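Local atomic coordinates of protein argonaute (Methanocaldococcus jannaschii, PDB entry 5G5S), a protein that cuts single-stranded DNA targets, guided by short single-stranded DNAs that pair with them, and may defend the archaeon against invading genetic elements. Residues 544-556 with 569-583. Sequence-based numbering, arbitrary orientation.
Sequences RLHLPYVIEYLEN and FLRDGFIQNSERNDL
In the RNase H-like fold of the PIWI domain, Leu547, in the first turn of helix 547-556, packs on Phe569 of strand 566-571, which is followed directly by Asp572, by similarity a catalytic, manganese-binding residue. Leu547 CD1 makes a CH-pi contact over the centre of the Phe569 ring, 3.8 Å from the centroid. Ile551 CG1 comes in obliquely to Phe569 CZ at 3.7 Å, and Leu554 CD1 lies at the ring edge. A broad flat ring suits this place, where it meets three branched residues of one helix face. Leu547 has CG anti to its own N (chi1 -169°), and the fork at CG divides the methyls, CD1 to the ring and CD2 to Leu583 CD1 at 3.8 Å and Ile575 CD1. Segment 577-583, the start of helix 577-590, runs at 40° to helix 547-556, and Pro548, whose missing N-H costs nothing in a first turn, sets its CG 3.5 Å from Asp582 CB. The buried carboxylate of Glu579 ties these parts together. Its OE2 takes the N-H of Gln576 at 2.7 Å, while Arg571 NH1 forms a salt bridge with Glu579 OE1 at 3.4 Å, its hydrogen bond weak, probably offsetting the buried charge. From above the carboxylate plane, Leu547 N donates to the same OE1 at 3.1 Å and 153°.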
ATOM      1  N   ARG A 544       0.655 -12.011  17.740  1.00102.40           N
ATOM      2  CA  ARG A 544       0.339 -10.960  16.773  1.00 97.98           C
ATOM      3  C   ARG A 544       0.291  -9.543  17.359  1.00 96.04           C
ATOM      4  O   ARG A 544      -0.015  -9.344  18.539  1.00 96.20           O
ATOM      5  CB  ARG A 544      -0.963 -11.284  16.015  1.00 98.29           C
ATOM      6  N   LEU A 545       0.588  -8.562  16.494  1.00 86.81           N
ATOM      7  CA  LEU A 545       0.604  -7.136  16.769  1.00 82.37           C
ATOM      8  C   LEU A 545      -0.810  -6.553  16.453  1.00 82.98           C
ATOM      9  O   LEU A 545      -1.096  -6.105  15.339  1.00 83.08           O
ATOM     10  CB  LEU A 545       1.748  -6.529  15.924  1.00 81.39           C
ATOM     11  CG  LEU A 545       2.041  -5.031  15.901  1.00 84.03           C
ATOM     12  CD1 LEU A 545       1.600  -4.334  17.143  1.00 84.26           C
ATOM     13  CD2 LEU A 545       3.504  -4.784  15.669  1.00 85.62           C
ATOM     14  N   HIS A 546      -1.693  -6.594  17.461  1.00 76.37           N
ATOM     15  CA  HIS A 546      -3.089  -6.151  17.391  1.00 74.06           C
ATOM     16  C   HIS A 546      -3.287  -4.679  17.800  1.00 70.04           C
ATOM     17  O   HIS A 546      -2.419  -4.100  18.455  1.00 68.57           O
ATOM     18  CB  HIS A 546      -3.985  -7.101  18.223  1.00 77.93           C
ATOM     19  CG  HIS A 546      -3.569  -7.249  19.664  1.00 83.92           C
ATOM     20  ND1 HIS A 546      -2.334  -7.788  20.015  1.00 87.96           N
ATOM     21  CD2 HIS A 546      -4.245  -6.949  20.798  1.00 86.38           C
ATOM     22  CE1 HIS A 546      -2.305  -7.785  21.338  1.00 88.39           C
ATOM     23  NE2 HIS A 546      -3.426  -7.275  21.851  1.00 87.86           N
ATOM     24  N   LEU A 547      -4.426  -4.070  17.394  1.00 61.46           N
ATOM     25  CA  LEU A 547      -4.765  -2.680  17.724  1.00 57.83           C
ATOM     26  C   LEU A 547      -4.730  -2.365  19.239  1.00 61.87           C
ATOM     27  O   LEU A 547      -4.067  -1.397  19.595  1.00 61.58           O
ATOM     28  CB  LEU A 547      -6.068  -2.215  17.056  1.00 56.02           C
ATOM     29  CG  LEU A 547      -6.378  -0.712  17.131  1.00 58.96           C
ATOM     30  CD1 LEU A 547      -5.260   0.138  16.499  1.00 57.44           C
ATOM     31  CD2 LEU A 547      -7.710  -0.401  16.481  1.00 60.07           C
ATOM     32  N   PRO A 548      -5.331  -3.168  20.164  1.00 59.08           N
ATOM     33  CA  PRO A 548      -5.183  -2.858  21.600  1.00 59.31           C
ATOM     34  C   PRO A 548      -3.724  -2.693  22.055  1.00 62.15           C
ATOM     35  O   PRO A 548      -3.439  -1.763  22.811  1.00 61.57           O
ATOM     36  CB  PRO A 548      -5.869  -4.046  22.282  1.00 63.05           C
ATOM     37  CG  PRO A 548      -6.866  -4.513  21.275  1.00 66.80           C
ATOM     38  CD  PRO A 548      -6.172  -4.371  19.969  1.00 61.01           C
ATOM     39  N   TYR A 549      -2.799  -3.545  21.554  1.00 58.48           N
ATOM     40  CA  TYR A 549      -1.367  -3.465  21.862  1.00 59.92           C
ATOM     41  C   TYR A 549      -0.702  -2.203  21.298  1.00 63.31           C
ATOM     42  O   TYR A 549       0.143  -1.625  21.980  1.00 63.76           O
ATOM     43  CB  TYR A 549      -0.614  -4.732  21.415  1.00 63.71           C
ATOM     44  CG  TYR A 549       0.890  -4.609  21.519  1.00 68.02           C
ATOM     45  CD1 TYR A 549       1.546  -4.817  22.730  1.00 71.83           C
ATOM     46  CD2 TYR A 549       1.652  -4.220  20.424  1.00 68.39           C
ATOM     47  CE1 TYR A 549       2.926  -4.637  22.845  1.00 73.02           C
ATOM     48  CE2 TYR A 549       3.033  -4.068  20.518  1.00 70.09           C
ATOM     49  CZ  TYR A 549       3.669  -4.278  21.727  1.00 78.10           C
ATOM     50  OH  TYR A 549       5.036  -4.142  21.790  1.00 81.19           O
ATOM     51  N   VAL A 550      -1.071  -1.781  20.061  1.00 58.29           N
ATOM     52  CA  VAL A 550      -0.549  -0.576  19.410  1.00 56.68           C
ATOM     53  C   VAL A 550      -0.826   0.641  20.313  1.00 61.34           C
ATOM     54  O   VAL A 550       0.093   1.414  20.595  1.00 61.64           O
ATOM     55  CB  VAL A 550      -1.117  -0.384  17.969  1.00 59.47           C
ATOM     56  CG1 VAL A 550      -0.732   0.975  17.378  1.00 57.79           C
ATOM     57  CG2 VAL A 550      -0.669  -1.510  17.047  1.00 59.95           C
ATOM     58  N   ILE A 551      -2.080   0.771  20.790  1.00 56.89           N
ATOM     59  CA  ILE A 551      -2.533   1.859  21.658  1.00 56.79           C
ATOM     60  C   ILE A 551      -1.753   1.886  22.960  1.00 64.00           C
ATOM     61  O   ILE A 551      -1.274   2.951  23.353  1.00 64.78           O
ATOM     62  CB  ILE A 551      -4.073   1.836  21.853  1.00 59.57           C
ATOM     63  CG1 ILE A 551      -4.804   1.958  20.483  1.00 57.86           C
ATOM     64  CG2 ILE A 551      -4.511   2.945  22.808  1.00 62.15           C
ATOM     65  CD1 ILE A 551      -6.259   1.533  20.466  1.00 59.89           C
ATOM     66  N   GLU A 552      -1.579   0.706  23.600  1.00 63.23           N
ATOM     67  CA  GLU A 552      -0.819   0.539  24.838  1.00 64.99           C
ATOM     68  C   GLU A 552       0.623   0.989  24.610  1.00 67.03           C
ATOM     69  O   GLU A 552       1.158   1.725  25.428  1.00 67.78           O
ATOM     70  CB  GLU A 552      -0.831  -0.929  25.297  1.00 68.39           C
ATOM     71  CG  GLU A 552      -2.152  -1.404  25.879  1.00 86.17           C
ATOM     72  CD  GLU A 552      -2.119  -2.853  26.327  1.00113.44           C
ATOM     73  OE1 GLU A 552      -1.582  -3.119  27.427  1.00125.26           O
ATOM     74  OE2 GLU A 552      -2.607  -3.727  25.572  1.00 98.74           O
ATOM     75  N   TYR A 553       1.227   0.573  23.479  1.00 61.93           N
ATOM     76  CA  TYR A 553       2.589   0.905  23.073  1.00 62.26           C
ATOM     77  C   TYR A 553       2.765   2.417  22.858  1.00 65.36           C
ATOM     78  O   TYR A 553       3.778   2.977  23.298  1.00 65.86           O
ATOM     79  CB  TYR A 553       2.987   0.126  21.794  1.00 63.05           C
ATOM     80  CG  TYR A 553       4.460   0.256  21.457  1.00 64.65           C
ATOM     81  CD1 TYR A 553       5.405  -0.581  22.042  1.00 67.84           C
ATOM     82  CD2 TYR A 553       4.913   1.252  20.592  1.00 63.89           C
ATOM     83  CE1 TYR A 553       6.767  -0.429  21.783  1.00 69.75           C
ATOM     84  CE2 TYR A 553       6.270   1.416  20.329  1.00 65.61           C
ATOM     85  CZ  TYR A 553       7.192   0.571  20.924  1.00 75.37           C
ATOM     86  OH  TYR A 553       8.525   0.724  20.663  1.00 80.57           O
ATOM     87  N   LEU A 554       1.787   3.069  22.184  1.00 59.34           N
ATOM     88  CA  LEU A 554       1.845   4.507  21.904  1.00 59.01           C
ATOM     89  C   LEU A 554       1.783   5.354  23.166  1.00 65.95           C
ATOM     90  O   LEU A 554       2.448   6.382  23.242  1.00 66.73           O
ATOM     91  CB  LEU A 554       0.756   4.942  20.900  1.00 57.31           C
ATOM     92  CG  LEU A 554       0.817   4.369  19.474  1.00 59.30           C
ATOM     93  CD1 LEU A 554      -0.432   4.707  18.740  1.00 57.77           C
ATOM     94  CD2 LEU A 554       2.024   4.875  18.702  1.00 60.57           C
ATOM     95  N   GLU A 555       0.997   4.913  24.152  1.00 64.82           N
ATOM     96  CA  GLU A 555       0.806   5.593  25.427  1.00 66.78           C
ATOM     97  C   GLU A 555       1.980   5.358  26.398  1.00 72.77           C
ATOM     98  O   GLU A 555       2.500   6.317  26.964  1.00 73.03           O
ATOM     99  CB  GLU A 555      -0.563   5.177  26.045  1.00 68.53           C
ATOM    100  CG  GLU A 555      -0.921   5.816  27.386  1.00 84.85           C
ATOM    101  CD  GLU A 555      -1.178   7.313  27.380  1.00108.13           C
ATOM    102  OE1 GLU A 555      -2.088   7.754  26.644  1.00 95.69           O
ATOM    103  OE2 GLU A 555      -0.488   8.045  28.126  1.00107.20           O
ATOM    104  N   ASN A 556       2.406   4.091  26.559  1.00 71.47           N
ATOM    105  CA  ASN A 556       3.442   3.667  27.514  1.00 73.47           C
ATOM    106  C   ASN A 556       4.901   3.661  27.041  1.00 80.07           C
ATOM    107  O   ASN A 556       5.786   3.910  27.858  1.00 83.08           O
ATOM    108  CB  ASN A 556       3.078   2.319  28.141  1.00 73.72           C
ATOM    109  CG  ASN A 556       1.746   2.291  28.857  1.00 96.73           C
ATOM    110  OD1 ASN A 556       1.458   3.109  29.737  1.00 89.36           O
ATOM    111  ND2 ASN A 556       0.918   1.315  28.520  1.00 92.59           N
ATOM    112  N   PHE A 569      -8.106   5.479  13.536  1.00 50.87           N
ATOM    113  CA  PHE A 569      -7.082   4.567  13.011  1.00 50.44           C
ATOM    114  C   PHE A 569      -7.448   4.087  11.615  1.00 54.08           C
ATOM    115  O   PHE A 569      -8.589   3.705  11.346  1.00 52.92           O
ATOM    116  CB  PHE A 569      -6.832   3.353  13.912  1.00 52.38           C
ATOM    117  CG  PHE A 569      -6.061   3.659  15.171  1.00 53.70           C
ATOM    118  CD1 PHE A 569      -6.724   3.996  16.348  1.00 55.57           C
ATOM    119  CD2 PHE A 569      -4.674   3.549  15.200  1.00 54.23           C
ATOM    120  CE1 PHE A 569      -6.010   4.246  17.517  1.00 56.78           C
ATOM    121  CE2 PHE A 569      -3.961   3.808  16.369  1.00 56.29           C
ATOM    122  CZ  PHE A 569      -4.630   4.178  17.514  1.00 54.66           C
ATOM    123  N   LEU A 570      -6.458   4.103  10.738  1.00 51.01           N
ATOM    124  CA  LEU A 570      -6.576   3.676   9.356  1.00 51.65           C
ATOM    125  C   LEU A 570      -5.706   2.436   9.193  1.00 58.29           C
ATOM    126  O   LEU A 570      -4.504   2.461   9.504  1.00 56.51           O
ATOM    127  CB  LEU A 570      -6.059   4.809   8.455  1.00 52.12           C
ATOM    128  CG  LEU A 570      -6.995   5.908   7.932  1.00 56.41           C
ATOM    129  CD1 LEU A 570      -8.115   6.264   8.869  1.00 54.95           C
ATOM    130  CD2 LEU A 570      -6.216   7.119   7.508  1.00 62.10           C
ATOM    131  N   ARG A 571      -6.324   1.328   8.767  1.00 58.02           N
ATOM    132  CA  ARG A 571      -5.588   0.089   8.540  1.00 58.79           C
ATOM    133  C   ARG A 571      -6.080  -0.684   7.316  1.00 63.11           C
ATOM    134  O   ARG A 571      -7.232  -0.544   6.914  1.00 61.67           O
ATOM    135  CB  ARG A 571      -5.473  -0.790   9.814  1.00 59.34           C
ATOM    136  CG  ARG A 571      -6.777  -1.082  10.554  1.00 73.49           C
ATOM    137  CD  ARG A 571      -6.541  -1.863  11.846  1.00 86.66           C
ATOM    138  NE  ARG A 571      -6.510  -3.311  11.623  1.00105.81           N
ATOM    139  CZ  ARG A 571      -6.207  -4.221  12.548  1.00127.71           C
ATOM    140  NH1 ARG A 571      -5.891  -3.846  13.782  1.00109.65           N
ATOM    141  NH2 ARG A 571      -6.206  -5.512  12.243  1.00125.96           N
ATOM    142  N   ASP A 572      -5.174  -1.435   6.690  1.00 63.20           N
ATOM    143  CA  ASP A 572      -5.460  -2.322   5.567  1.00 66.66           C
ATOM    144  C   ASP A 572      -5.571  -3.668   6.235  1.00 73.59           C
ATOM    145  O   ASP A 572      -4.617  -4.453   6.211  1.00 77.56           O
ATOM    146  CB  ASP A 572      -4.320  -2.319   4.536  1.00 70.21           C
ATOM    147  CG  ASP A 572      -4.727  -2.775   3.148  1.00 93.81           C
ATOM    148  OD1 ASP A 572      -5.262  -3.902   3.023  1.00 98.86           O
ATOM    149  OD2 ASP A 572      -4.494  -2.014   2.182  1.00102.53           O
ATOM    150  N   GLY A 573      -6.679  -3.867   6.932  1.00 67.40           N
ATOM    151  CA  GLY A 573      -6.938  -5.082   7.684  1.00 68.21           C
ATOM    152  C   GLY A 573      -8.184  -5.009   8.538  1.00 71.43           C
ATOM    153  O   GLY A 573      -8.682  -3.918   8.839  1.00 68.75           O
ATOM    154  N   PHE A 574      -8.694  -6.175   8.933  1.00 71.58           N
ATOM    155  CA  PHE A 574      -9.888  -6.245   9.762  1.00 72.91           C
ATOM    156  C   PHE A 574      -9.577  -6.550  11.200  1.00 78.86           C
ATOM    157  O   PHE A 574      -8.524  -7.112  11.505  1.00 79.88           O
ATOM    158  CB  PHE A 574     -10.942  -7.191   9.172  1.00 77.70           C
ATOM    159  CG  PHE A 574     -11.342  -6.798   7.771  1.00 80.94           C
ATOM    160  CD1 PHE A 574     -12.135  -5.678   7.544  1.00 83.64           C
ATOM    161  CD2 PHE A 574     -10.887  -7.517   6.671  1.00 85.84           C
ATOM    162  CE1 PHE A 574     -12.481  -5.297   6.241  1.00 85.22           C
ATOM    163  CE2 PHE A 574     -11.247  -7.143   5.373  1.00 89.29           C
ATOM    164  CZ  PHE A 574     -12.035  -6.033   5.166  1.00 86.10           C
ATOM    165  N   ILE A 575     -10.465  -6.107  12.093  1.00 76.52           N
ATOM    166  CA  ILE A 575     -10.348  -6.312  13.539  1.00 76.40           C
ATOM    167  C   ILE A 575     -10.806  -7.731  13.830  1.00 80.73           C
ATOM    168  O   ILE A 575     -11.823  -8.163  13.283  1.00 81.30           O
ATOM    169  CB  ILE A 575     -11.183  -5.211  14.282  1.00 78.84           C
ATOM    170  CG1 ILE A 575     -10.565  -3.788  14.124  1.00 77.78           C
ATOM    171  CG2 ILE A 575     -11.514  -5.531  15.740  1.00 80.57           C
ATOM    172  CD1 ILE A 575      -9.159  -3.531  14.758  1.00 83.60           C
ATOM    173  N   GLN A 576     -10.028  -8.472  14.644  1.00 78.32           N
ATOM    174  CA  GLN A 576     -10.381  -9.829  15.083  1.00 80.98           C
ATOM    175  C   GLN A 576     -11.406  -9.670  16.213  1.00 84.54           C
ATOM    176  O   GLN A 576     -11.439  -8.621  16.859  1.00 81.34           O
ATOM    177  CB  GLN A 576      -9.140 -10.579  15.601  1.00 83.83           C
ATOM    178  CG  GLN A 576      -9.036 -12.038  15.134  1.00116.08           C
ATOM    179  CD  GLN A 576     -10.010 -12.989  15.804  1.00145.62           C
ATOM    180  OE1 GLN A 576     -11.062 -13.337  15.248  1.00144.47           O
ATOM    181  NE2 GLN A 576      -9.677 -13.453  17.005  1.00137.50           N
ATOM    182  N   ASN A 577     -12.232 -10.697  16.451  1.00 84.98           N
ATOM    183  CA  ASN A 577     -13.256 -10.703  17.501  1.00 86.25           C
ATOM    184  C   ASN A 577     -12.700 -10.470  18.918  1.00 89.58           C
ATOM    185  O   ASN A 577     -13.344  -9.791  19.720  1.00 88.42           O
ATOM    186  CB  ASN A 577     -14.059 -11.990  17.449  1.00 92.49           C
ATOM    187  CG  ASN A 577     -15.536 -11.753  17.578  1.00129.36           C
ATOM    188  OD1 ASN A 577     -16.091 -11.735  18.684  1.00131.87           O
ATOM    189  ND2 ASN A 577     -16.200 -11.540  16.448  1.00120.07           N
ATOM    190  N   SER A 578     -11.502 -11.014  19.208  1.00 87.41           N
ATOM    191  CA  SER A 578     -10.814 -10.879  20.498  1.00 87.86           C
ATOM    192  C   SER A 578     -10.447  -9.418  20.801  1.00 87.93           C
ATOM    193  O   SER A 578     -10.487  -9.006  21.963  1.00 88.62           O
ATOM    194  CB  SER A 578      -9.564 -11.753  20.528  1.00 93.85           C
ATOM    195  OG  SER A 578      -8.635 -11.341  19.536  1.00103.85           O
ATOM    196  N   GLU A 579     -10.104  -8.643  19.751  1.00 80.27           N
ATOM    197  CA  GLU A 579      -9.734  -7.230  19.829  1.00 76.84           C
ATOM    198  C   GLU A 579     -10.904  -6.339  20.265  1.00 80.43           C
ATOM    199  O   GLU A 579     -10.670  -5.356  20.969  1.00 79.63           O
ATOM    200  CB  GLU A 579      -9.225  -6.724  18.467  1.00 76.14           C
ATOM    201  CG  GLU A 579      -7.863  -7.220  18.023  1.00 86.76           C
ATOM    202  CD  GLU A 579      -7.490  -6.747  16.630  1.00110.29           C
ATOM    203  OE1 GLU A 579      -7.021  -5.595  16.488  1.00 99.18           O
ATOM    204  OE2 GLU A 579      -7.692  -7.525  15.670  1.00114.61           O
ATOM    205  N   ARG A 580     -12.145  -6.653  19.808  1.00 76.94           N
ATOM    206  CA  ARG A 580     -13.368  -5.876  20.055  1.00 76.34           C
ATOM    207  C   ARG A 580     -13.620  -5.539  21.517  1.00 79.34           C
ATOM    208  O   ARG A 580     -13.869  -4.380  21.836  1.00 78.08           O
ATOM    209  CB  ARG A 580     -14.605  -6.531  19.410  1.00 80.56           C
ATOM    210  CG  ARG A 580     -14.580  -6.533  17.876  1.00 90.90           C
ATOM    211  CD  ARG A 580     -15.914  -6.913  17.244  1.00104.09           C
ATOM    212  NE  ARG A 580     -16.411  -8.224  17.673  1.00116.21           N
ATOM    213  CZ  ARG A 580     -17.689  -8.500  17.935  1.00129.50           C
ATOM    214  NH1 ARG A 580     -18.618  -7.558  17.820  1.00112.49           N
ATOM    215  NH2 ARG A 580     -18.044  -9.718  18.319  1.00117.13           N
ATOM    216  N   ASN A 581     -13.516  -6.531  22.401  1.00 77.69           N
ATOM    217  CA  ASN A 581     -13.704  -6.349  23.838  1.00 78.08           C
ATOM    218  C   ASN A 581     -12.554  -5.569  24.463  1.00 79.12           C
ATOM    219  O   ASN A 581     -12.789  -4.783  25.382  1.00 80.58           O
ATOM    220  CB  ASN A 581     -13.878  -7.685  24.540  1.00 81.38           C
ATOM    221  CG  ASN A 581     -14.118  -7.531  26.023  1.00104.70           C
ATOM    222  OD1 ASN A 581     -15.190  -7.093  26.458  1.00102.48           O
ATOM    223  ND2 ASN A 581     -13.080  -7.778  26.819  1.00 92.67           N
ATOM    224  N   ASP A 582     -11.317  -5.801  23.991  1.00 71.62           N
ATOM    225  CA  ASP A 582     -10.133  -5.095  24.482  1.00 69.61           C
ATOM    226  C   ASP A 582     -10.219  -3.614  24.102  1.00 68.22           C
ATOM    227  O   ASP A 582      -9.826  -2.757  24.898  1.00 65.71           O
ATOM    228  CB  ASP A 582      -8.846  -5.724  23.916  1.00 71.37           C
ATOM    229  CG  ASP A 582      -8.446  -7.075  24.488  1.00 86.57           C
ATOM    230  OD1 ASP A 582      -9.324  -7.776  25.036  1.00 91.20           O
ATOM    231  OD2 ASP A 582      -7.264  -7.454  24.340  1.00 92.56           O
ATOM    232  N   LEU A 583     -10.754  -3.321  22.890  1.00 63.56           N
ATOM    233  CA  LEU A 583     -10.944  -1.955  22.399  1.00 61.67           C
ATOM    234  C   LEU A 583     -12.071  -1.256  23.141  1.00 65.49           C
ATOM    235  O   LEU A 583     -11.968  -0.059  23.393  1.00 64.45           O
ATOM    236  CB  LEU A 583     -11.132  -1.905  20.883  1.00 60.80           C
ATOM    237  CG  LEU A 583      -9.899  -2.220  20.026  1.00 63.67           C
ATOM    238  CD1 LEU A 583     -10.268  -2.271  18.565  1.00 62.14           C
ATOM    239  CD2 LEU A 583      -8.769  -1.218  20.259  1.00 63.11           C
TER